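Local coordinates for protein NAD-dependent L-serine dehydrogenase (Pseudomonas aeruginosa, PDB 3OBB) that oxidises L-serine and methyl-L-serine with NAD as a homotetramer, possibly in serine catabolism, and has low activity toward beta-hydroxyisobutyrate, at residues Asn230-Ala233 with Ser234-Tyr237. Numbering follows the deposited sequence.
Sequences NAPA and SRDY
R235 sets its CG between the backbone N and the carbonyl carbon (chi1 54°). The chain then runs extended as far as NE and lies alongside P232, pointing the same way. P232 covers one face of the guanidinium; P232 CA lies 3.6 Å from the R235 guanidinium plane, over its centre. R235 NH2 is 3.6 Å from P232 CG. R235 NH1 makes a weak, bent bond to N230 O at the guanidinium edge, 3.0 Å long. A water in the same plane accepts from NH1 and donates to A231 O. Together with the proline over one face, these links probably restrict rotation of the guanidinium.

The backbone here forms a short 3-10 turn in the loop between helices 216-220 and 243-260, within the C-terminal domain of this HIBADH-related enzyme. S234 N bonds to A231 O, and R235 N bonds to P232 O at 3.1 Å, both i to i+3 links. P232 O is gripped twice. Y237 N reaches P232 O at 2.7 Å, from the opposite face of the carbonyl plane to R235 N. The positive phi of D236 (62°) turns the chain back, so that Y237 N faces P232 O. A second water joins A233 O to D236 N.

Y237 has CG anti to its carbonyl carbon (chi1 -55°), which lays the ring under A233. A233 CA makes a CH-pi contact over the face of the Y237 ring, 3.9 Å from the Y237 ring centroid and offset toward the rim. A233 CB touches Y237 CE2 at 3.5 Å. Y237 OH is hydrogen-bonded to P223 O and Q298 NE2, tying the turn to an earlier part of the same loop and to the C-terminal tail. S234 OG bonds to M228 O and G226 N.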
loop_
_atom_site.group_PDB
_atom_site.type_symbol
_atom_site.label_atom_id
_atom_site.label_comp_id
_atom_site.label_asym_id
_atom_site.label_seq_id
_atom_site.Cartn_x
_atom_site.Cartn_y
_atom_site.Cartn_z
ATOM N N ASN A 230 17.207 5.674 25.897
ATOM C CA ASN A 230 18.394 5.954 25.046
ATOM C C ASN A 230 18.168 5.954 23.531
ATOM O O ASN A 230 19.139 6.110 22.761
ATOM C CB ASN A 230 19.635 5.068 25.392
ATOM C CG ASN A 230 19.446 3.553 25.080
ATOM O OD1 ASN A 230 18.494 3.127 24.394
ATOM N ND2 ASN A 230 20.383 2.732 25.599
ATOM N N ALA A 231 16.913 5.750 23.115
ATOM C CA ALA A 231 16.548 5.699 21.704
ATOM C C ALA A 231 16.239 7.107 21.200
ATOM O O ALA A 231 15.852 7.969 21.995
ATOM C CB ALA A 231 15.327 4.767 21.502
ATOM N N PRO A 232 16.403 7.352 19.887
ATOM C CA PRO A 232 16.038 8.674 19.341
ATOM C C PRO A 232 14.624 9.160 19.704
ATOM O O PRO A 232 14.426 10.356 19.844
ATOM C CB PRO A 232 16.164 8.480 17.830
ATOM C CG PRO A 232 17.255 7.439 17.700
ATOM C CD PRO A 232 16.975 6.471 18.840
ATOM N N ALA A 233 13.666 8.253 19.868
ATOM C CA ALA A 233 12.289 8.663 20.163
ATOM C C ALA A 233 12.153 9.426 21.478
ATOM O O ALA A 233 11.247 10.243 21.639
ATOM C CB ALA A 233 11.348 7.467 20.125
ATOM N N SER A 234 13.063 9.166 22.410
ATOM C CA SER A 234 13.020 9.778 23.725
ATOM C C SER A 234 13.740 11.117 23.775
ATOM O O SER A 234 13.792 11.748 24.826
ATOM C CB SER A 234 13.559 8.821 24.800
ATOM O OG SER A 234 12.753 7.640 24.897
ATOM N N ARG A 235 14.289 11.561 22.644
ATOM C CA ARG A 235 14.934 12.877 22.568
ATOM C C ARG A 235 14.499 13.544 21.267
ATOM O O ARG A 235 15.318 14.127 20.520
ATOM C CB ARG A 235 16.459 12.753 22.648
ATOM C CG ARG A 235 17.044 11.800 21.611
ATOM C CD ARG A 235 18.561 11.644 21.783
ATOM N NE ARG A 235 19.153 10.998 20.609
ATOM C CZ ARG A 235 19.384 9.700 20.482
ATOM N NH1 ARG A 235 19.070 8.828 21.449
ATOM N NH2 ARG A 235 19.936 9.266 19.369
ATOM N N ASP A 236 13.203 13.424 20.985
ATOM C CA ASP A 236 12.586 14.147 19.891
ATOM C C ASP A 236 13.167 13.763 18.523
ATOM O O ASP A 236 13.298 14.610 17.632
ATOM C CB ASP A 236 12.769 15.650 20.117
ATOM C CG ASP A 236 11.441 16.376 20.199
ATOM O OD1 ASP A 236 10.572 16.141 19.295
ATOM O OD2 ASP A 236 11.264 17.135 21.201
ATOM N N TYR A 237 13.550 12.499 18.374
ATOM C CA TYR A 237 14.070 12.009 17.110
ATOM C C TYR A 237 15.281 12.800 16.603
ATOM O O TYR A 237 15.481 12.866 15.410
ATOM C CB TYR A 237 12.934 11.966 16.061
ATOM C CG TYR A 237 11.765 11.146 16.573
ATOM C CD1 TYR A 237 10.684 11.770 17.172
ATOM C CD2 TYR A 237 11.790 9.746 16.532
ATOM C CE1 TYR A 237 9.623 11.044 17.689
ATOM C CE2 TYR A 237 10.710 8.995 17.030
ATOM C CZ TYR A 237 9.626 9.667 17.604
ATOM O OH TYR A 237 8.555 8.980 18.118
HETATM O O HOH W 1 17.531 9.508 23.981
HETATM O O HOH W 2 10.861 12.814 22.512
#